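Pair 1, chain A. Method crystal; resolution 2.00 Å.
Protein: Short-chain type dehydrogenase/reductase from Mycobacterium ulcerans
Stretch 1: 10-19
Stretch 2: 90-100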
# COMPACT_ATOMS: atom_id res chain seq x y z
N GLN A 10 -10.88 32.37 -9.62
CA GLN A 10 -11.83 33.43 -9.94
C GLN A 10 -12.78 32.97 -11.03
O GLN A 10 -12.35 32.41 -12.03
CB GLN A 10 -11.11 34.72 -10.37
CG GLN A 10 -10.66 35.56 -9.19
CD GLN A 10 -10.23 36.94 -9.58
OE1 GLN A 10 -10.03 37.25 -10.76
NE2 GLN A 10 -10.07 37.80 -8.58
N ASP A 11 -14.07 33.20 -10.80
CA ASP A 11 -15.13 32.84 -11.76
C ASP A 11 -15.30 31.33 -11.94
O ASP A 11 -15.79 30.86 -12.97
CB ASP A 11 -14.90 33.50 -13.14
CG ASP A 11 -15.00 35.00 -13.10
OD1 ASP A 11 -15.60 35.55 -12.16
OD2 ASP A 11 -14.47 35.63 -14.04
N ARG A 12 -14.88 30.57 -10.94
CA ARG A 12 -15.14 29.13 -10.93
C ARG A 12 -16.13 28.85 -9.81
O ARG A 12 -16.13 29.57 -8.82
CB ARG A 12 -13.84 28.33 -10.72
CG ARG A 12 -12.85 28.52 -11.87
CD ARG A 12 -11.62 27.61 -11.72
NE ARG A 12 -10.61 27.91 -12.74
CZ ARG A 12 -9.62 27.09 -13.11
NH1 ARG A 12 -9.47 25.88 -12.54
NH2 ARG A 12 -8.77 27.48 -14.05
N THR A 13 -16.92 27.79 -9.98
CA THR A 13 -17.97 27.42 -9.05
C THR A 13 -17.69 26.06 -8.44
O THR A 13 -17.33 25.13 -9.14
CB THR A 13 -19.35 27.39 -9.73
OG1 THR A 13 -19.55 28.64 -10.42
CG2 THR A 13 -20.48 27.20 -8.69
N TYR A 14 -17.86 25.97 -7.12
CA TYR A 14 -17.59 24.74 -6.37
C TYR A 14 -18.73 24.38 -5.43
O TYR A 14 -19.38 25.26 -4.89
CB TYR A 14 -16.29 24.87 -5.57
CG TYR A 14 -15.13 25.18 -6.44
CD1 TYR A 14 -14.40 24.16 -7.04
CD2 TYR A 14 -14.77 26.50 -6.72
CE1 TYR A 14 -13.32 24.46 -7.90
CE2 TYR A 14 -13.72 26.80 -7.55
CZ TYR A 14 -12.99 25.78 -8.15
OH TYR A 14 -11.93 26.10 -8.99
N LEU A 15 -18.94 23.08 -5.24
CA LEU A 15 -19.82 22.56 -4.21
C LEU A 15 -18.98 22.04 -3.03
O LEU A 15 -18.02 21.29 -3.21
CB LEU A 15 -20.67 21.41 -4.78
CG LEU A 15 -21.62 20.75 -3.78
CD1 LEU A 15 -22.79 21.72 -3.50
CD2 LEU A 15 -22.08 19.41 -4.31
N VAL A 16 -19.35 22.44 -1.82
CA VAL A 16 -18.69 21.93 -0.60
C VAL A 16 -19.70 21.34 0.38
O VAL A 16 -20.61 22.04 0.87
CB VAL A 16 -17.86 23.02 0.08
CG1 VAL A 16 -17.15 22.43 1.33
CG2 VAL A 16 -16.81 23.60 -0.93
N THR A 17 -19.56 20.04 0.64
CA THR A 17 -20.48 19.33 1.54
C THR A 17 -19.88 19.36 2.95
O THR A 17 -18.64 19.36 3.11
CB THR A 17 -20.76 17.87 1.11
OG1 THR A 17 -19.64 17.05 1.45
CG2 THR A 17 -21.07 17.78 -0.43
N GLY A 18 -20.75 19.41 3.94
CA GLY A 18 -20.33 19.66 5.32
C GLY A 18 -19.74 21.05 5.45
O GLY A 18 -18.88 21.29 6.28
N GLY A 19 -20.23 21.98 4.62
CA GLY A 19 -19.70 23.33 4.59
C GLY A 19 -20.08 24.22 5.75
O GLY A 19 -19.62 25.35 5.83
N GLY A 90 -23.80 27.83 -14.79
CA GLY A 90 -23.79 26.94 -15.96
C GLY A 90 -22.77 25.81 -15.92
O GLY A 90 -22.87 24.86 -16.70
N ARG A 91 -21.80 25.90 -15.02
CA ARG A 91 -20.74 24.90 -14.94
C ARG A 91 -20.33 24.65 -13.50
O ARG A 91 -20.32 25.57 -12.71
CB ARG A 91 -19.52 25.34 -15.74
CG ARG A 91 -18.66 24.17 -16.19
CD ARG A 91 -17.48 24.60 -17.06
NE ARG A 91 -16.34 23.68 -16.94
CZ ARG A 91 -15.18 23.81 -17.60
NH1 ARG A 91 -15.00 24.80 -18.46
NH2 ARG A 91 -14.21 22.92 -17.40
N LEU A 92 -19.99 23.41 -13.17
CA LEU A 92 -19.51 23.04 -11.84
C LEU A 92 -18.05 22.63 -12.00
O LEU A 92 -17.75 21.63 -12.65
CB LEU A 92 -20.33 21.90 -11.22
CG LEU A 92 -19.83 21.34 -9.87
CD1 LEU A 92 -19.95 22.37 -8.75
CD2 LEU A 92 -20.59 20.08 -9.50
N HIS A 93 -17.16 23.43 -11.42
CA HIS A 93 -15.72 23.25 -11.58
C HIS A 93 -15.16 22.21 -10.62
O HIS A 93 -14.12 21.62 -10.87
CB HIS A 93 -15.00 24.58 -11.42
CG HIS A 93 -15.26 25.52 -12.55
ND1 HIS A 93 -16.34 26.37 -12.57
CD2 HIS A 93 -14.63 25.67 -13.74
CE1 HIS A 93 -16.34 27.05 -13.70
NE2 HIS A 93 -15.31 26.64 -14.43
N GLY A 94 -15.81 22.00 -9.50
CA GLY A 94 -15.27 21.03 -8.57
C GLY A 94 -16.10 20.82 -7.34
O GLY A 94 -17.08 21.53 -7.12
N VAL A 95 -15.65 19.87 -6.53
CA VAL A 95 -16.36 19.48 -5.33
C VAL A 95 -15.33 19.14 -4.30
O VAL A 95 -14.32 18.52 -4.61
CB VAL A 95 -17.23 18.18 -5.57
CG1 VAL A 95 -17.87 17.71 -4.27
CG2 VAL A 95 -18.30 18.43 -6.60
N VAL A 96 -15.61 19.54 -3.07
CA VAL A 96 -14.90 19.04 -1.91
C VAL A 96 -15.92 18.44 -0.95
O VAL A 96 -16.82 19.15 -0.43
CB VAL A 96 -14.10 20.14 -1.20
CG1 VAL A 96 -13.18 19.49 -0.12
CG2 VAL A 96 -13.26 20.94 -2.21
N HIS A 97 -15.79 17.14 -0.73
CA HIS A 97 -16.78 16.38 0.01
C HIS A 97 -16.26 16.12 1.42
O HIS A 97 -15.43 15.24 1.66
CB HIS A 97 -17.18 15.10 -0.76
CG HIS A 97 -18.08 14.17 0.01
ND1 HIS A 97 -19.35 14.53 0.42
CD2 HIS A 97 -17.88 12.91 0.46
CE1 HIS A 97 -19.89 13.53 1.09
NE2 HIS A 97 -19.03 12.53 1.12
N CYS A 98 -16.75 16.94 2.36
CA CYS A 98 -16.36 16.83 3.77
C CYS A 98 -17.44 16.26 4.67
O CYS A 98 -17.15 15.98 5.86
CB CYS A 98 -15.98 18.21 4.32
SG CYS A 98 -15.02 19.19 3.19
N ALA A 99 -18.66 16.14 4.15
CA ALA A 99 -19.77 15.60 4.91
C ALA A 99 -19.52 14.13 5.19
O ALA A 99 -19.11 13.39 4.30
CB ALA A 99 -21.08 15.78 4.16
N GLY A 100 -19.77 13.73 6.43
CA GLY A 100 -19.48 12.38 6.88
C GLY A 100 -19.29 12.38 8.38
O GLY A 100 -18.97 13.41 8.96

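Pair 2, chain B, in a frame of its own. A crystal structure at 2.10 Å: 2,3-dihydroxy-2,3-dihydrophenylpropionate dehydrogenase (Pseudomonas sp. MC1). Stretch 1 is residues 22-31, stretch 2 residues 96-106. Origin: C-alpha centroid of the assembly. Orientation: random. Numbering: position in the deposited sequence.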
# COMPACT_ATOMS: atom_id res chain seq x y z
N ASN B 22 -28.33 -14.68 20.21
CA ASN B 22 -27.05 -14.81 20.90
C ASN B 22 -26.14 -15.82 20.20
O ASN B 22 -25.03 -15.49 19.78
CB ASN B 22 -27.26 -15.19 22.37
CG ASN B 22 -26.61 -14.19 23.34
OD1 ASN B 22 -26.45 -13.00 23.03
ND2 ASN B 22 -26.22 -14.69 24.52
N GLN B 23 -26.61 -17.06 20.05
CA GLN B 23 -25.73 -18.18 19.72
C GLN B 23 -25.03 -17.99 18.37
O GLN B 23 -25.69 -17.93 17.33
CB GLN B 23 -26.51 -19.48 19.70
CG GLN B 23 -25.60 -20.67 19.54
CD GLN B 23 -24.45 -20.62 20.54
OE1 GLN B 23 -23.30 -20.42 20.15
NE2 GLN B 23 -24.76 -20.80 21.83
N GLN B 24 -23.70 -17.91 18.38
CA GLN B 24 -22.94 -17.73 17.15
C GLN B 24 -22.33 -19.05 16.72
O GLN B 24 -22.01 -19.91 17.54
CB GLN B 24 -21.83 -16.69 17.30
CG GLN B 24 -22.32 -15.30 17.65
CD GLN B 24 -23.21 -14.73 16.57
OE1 GLN B 24 -22.72 -14.29 15.53
NE2 GLN B 24 -24.52 -14.72 16.81
N VAL B 25 -22.15 -19.19 15.40
CA VAL B 25 -21.69 -20.41 14.75
C VAL B 25 -20.62 -20.03 13.73
O VAL B 25 -20.84 -19.15 12.89
CB VAL B 25 -22.84 -21.14 14.06
CG1 VAL B 25 -22.31 -22.27 13.21
CG2 VAL B 25 -23.85 -21.64 15.09
N VAL B 26 -19.47 -20.72 13.78
CA VAL B 26 -18.36 -20.45 12.87
C VAL B 26 -17.94 -21.74 12.19
O VAL B 26 -17.93 -22.81 12.81
CB VAL B 26 -17.16 -19.81 13.61
CG1 VAL B 26 -16.62 -20.74 14.69
CG2 VAL B 26 -16.05 -19.45 12.61
N SER B 27 -17.54 -21.63 10.92
CA SER B 27 -17.07 -22.78 10.16
C SER B 27 -15.67 -22.50 9.62
O SER B 27 -15.45 -21.48 8.96
CB SER B 27 -18.03 -23.07 9.03
OG SER B 27 -17.58 -24.21 8.35
N ILE B 28 -14.74 -23.43 9.84
CA ILE B 28 -13.30 -23.21 9.68
C ILE B 28 -12.73 -24.28 8.74
O ILE B 28 -12.80 -25.47 9.07
CB ILE B 28 -12.59 -23.27 11.04
CG1 ILE B 28 -13.26 -22.30 12.03
CG2 ILE B 28 -11.08 -23.03 10.91
CD1 ILE B 28 -12.85 -22.48 13.49
N THR B 29 -12.15 -23.88 7.60
CA THR B 29 -11.34 -24.81 6.81
C THR B 29 -9.89 -24.81 7.29
O THR B 29 -9.46 -23.94 8.06
CB THR B 29 -11.36 -24.48 5.31
OG1 THR B 29 -10.46 -23.39 5.04
CG2 THR B 29 -12.76 -24.14 4.81
N GLY B 30 -9.11 -25.78 6.81
CA GLY B 30 -7.74 -25.93 7.31
C GLY B 30 -7.65 -26.13 8.81
O GLY B 30 -6.73 -25.60 9.45
N ALA B 31 -8.56 -26.90 9.39
CA ALA B 31 -8.77 -26.88 10.84
C ALA B 31 -8.02 -27.97 11.62
O ALA B 31 -8.11 -28.00 12.85
CB ALA B 31 -10.26 -26.99 11.14
N GLY B 96 -28.16 -25.00 12.64
CA GLY B 96 -29.28 -24.14 12.27
C GLY B 96 -28.98 -22.95 11.39
O GLY B 96 -29.75 -22.64 10.48
N HIS B 97 -27.86 -22.28 11.64
CA HIS B 97 -27.47 -21.11 10.87
C HIS B 97 -25.94 -21.05 10.85
O HIS B 97 -25.26 -21.87 11.47
CB HIS B 97 -28.07 -19.82 11.47
CG HIS B 97 -27.54 -19.51 12.84
ND1 HIS B 97 -28.09 -20.04 13.98
CD2 HIS B 97 -26.48 -18.77 13.24
CE1 HIS B 97 -27.40 -19.63 15.03
NE2 HIS B 97 -26.42 -18.85 14.61
N LEU B 98 -25.40 -20.09 10.11
CA LEU B 98 -23.95 -19.89 10.04
C LEU B 98 -23.68 -18.40 10.17
O LEU B 98 -24.23 -17.61 9.40
CB LEU B 98 -23.37 -20.45 8.73
CG LEU B 98 -21.87 -20.20 8.49
CD1 LEU B 98 -21.00 -21.00 9.47
CD2 LEU B 98 -21.51 -20.56 7.08
N ASP B 99 -22.84 -18.02 11.14
CA ASP B 99 -22.52 -16.61 11.32
C ASP B 99 -21.20 -16.18 10.69
O ASP B 99 -21.08 -15.04 10.25
CB ASP B 99 -22.49 -16.23 12.81
CG ASP B 99 -23.83 -16.44 13.48
OD1 ASP B 99 -24.71 -15.56 13.32
OD2 ASP B 99 -24.01 -17.48 14.16
N CYS B 100 -20.19 -17.05 10.65
CA CYS B 100 -18.88 -16.66 10.17
C CYS B 100 -18.26 -17.82 9.42
O CYS B 100 -18.37 -18.97 9.84
CB CYS B 100 -17.97 -16.23 11.33
SG CYS B 100 -16.32 -15.59 10.82
N PHE B 101 -17.64 -17.52 8.28
CA PHE B 101 -16.87 -18.51 7.53
C PHE B 101 -15.42 -18.06 7.49
O PHE B 101 -15.12 -16.94 7.06
CB PHE B 101 -17.41 -18.69 6.11
CG PHE B 101 -16.58 -19.65 5.28
CD1 PHE B 101 -16.63 -21.01 5.53
CD2 PHE B 101 -15.76 -19.19 4.27
CE1 PHE B 101 -15.87 -21.90 4.80
CE2 PHE B 101 -15.00 -20.09 3.52
CZ PHE B 101 -15.06 -21.44 3.79
N ILE B 102 -14.52 -18.94 7.94
CA ILE B 102 -13.09 -18.68 7.97
C ILE B 102 -12.44 -19.59 6.95
O ILE B 102 -12.38 -20.81 7.14
CB ILE B 102 -12.48 -18.91 9.36
CG1 ILE B 102 -13.15 -18.01 10.40
CG2 ILE B 102 -10.98 -18.69 9.32
CD1 ILE B 102 -12.53 -18.11 11.77
N ALA B 103 -11.96 -18.99 5.86
CA ALA B 103 -11.26 -19.73 4.82
C ALA B 103 -9.78 -19.64 5.15
O ALA B 103 -9.19 -18.55 5.09
CB ALA B 103 -11.57 -19.15 3.45
N ASN B 104 -9.17 -20.77 5.48
CA ASN B 104 -7.83 -20.77 6.07
C ASN B 104 -6.92 -21.86 5.53
O ASN B 104 -5.70 -21.73 5.68
CB ASN B 104 -7.93 -20.90 7.60
CG ASN B 104 -6.61 -21.27 8.25
OD1 ASN B 104 -5.66 -20.48 8.26
ND2 ASN B 104 -6.54 -22.47 8.81
N ALA B 105 -7.44 -22.91 4.92
CA ALA B 105 -6.58 -23.97 4.42
C ALA B 105 -5.57 -23.39 3.44
O ALA B 105 -5.92 -22.61 2.56
CB ALA B 105 -7.42 -25.09 3.78
N GLY B 106 -4.29 -23.72 3.63
CA GLY B 106 -3.24 -23.16 2.80
C GLY B 106 -2.19 -24.20 2.48
O GLY B 106 -2.15 -25.28 3.07
O HOH W 1 -26.85 -15.15 14.47

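Both pairs set two short parallel strands side by side, and 14 central residues superpose to 0.4 Å. In pair 1 strand 13-17 runs at 14° to strand 94-97; in pair 2 the angle between strand 25-28 and strand 100-103 is 17°. The backbone ladder is the common frame. Leu A15 N donates to Gly A94 O (3.1 Å) and Val A96 N to Leu A15 O (3.0 Å); at the matched places Ser B27 N donates to Cys B100 O (3.0 Å) and Ile B102 N to Ser B27 O (2.9 Å). The next rung is Thr A17 N to Val A96 O and Thr B29 N to Ile B102 O, both 3.1 Å. These bonds use main-chain atoms only, so they do not themselves fix the side chains.

The entry to the ladder has one rule and two solutions. His A93 and Asp B99 both point toward the other strand in the m rotamer and offer an acceptor to its main chain: Thr A13 N donates to His A93 ND1 (3.0 Å), Val B25 N to Asp B99 OD2 (2.8 Å). The return bonds also match, His A93 N to Thr A13 O at 2.8 Å and Asp B99 N to Val B25 O at 2.9 Å. The imidazole ring adds a packing surface, with Arg A12 CB 3.8 Å from the centroid of the His A93 ring. In pair 2 the ring comes instead from His B97, at the position of Arg A91: Val B25 CG2 lies over its face, 4.2 Å from the centroid, and His B97 NE2 donates to Gln B23 O (3.0 Å).

On the face of Tyr A14 and Val A16, bulk is traded across the strands. Tyr A14 sits beside Gly A94, where an ideal CB would come 3.0 Å from Tyr A14 CD1, a clash. Pair 2 balances the sizes with Val B26 and Cys B100, CG2 to CB at 4.0 Å. Further along, Val A16 CG2 meets Val A96 CB at 4.4 Å, while Ile B28 CG1 meets Ile B102 CD1 at 4.3 Å; that same CD1 also reaches Val B26 CG2 (3.9 Å).

On the face of Leu A15 and Ser B27, a leucine reaches in from the loop before the second strand: Leu A92 and Leu B98 share the same rotamer (t, p). Leu A92 CD1 packs on Leu A15 CB at 4.1 Å, and Leu B98 CD1 approaches Ser B27 CB to 3.6 Å. The smaller serine is paired with a larger neighbour, Phe B101 where pair 1 has Val A95; Phe B101 CZ lies 3.7 Å from Thr B29 CG2.

The exit uses the same threonine and glycine in both pairs. Thr A17 and Thr B29, both p, use OG1 to accept from the turn: Ala A99 N at 3.0 Å from Thr A17 OG1, Ala B105 N at 3.1 Å from Thr B29 OG1. Gly A18 and Gly B30 follow with positive phi, and in pair 2 an ideal CB would clash with Ala B105 CA at 2.6 Å.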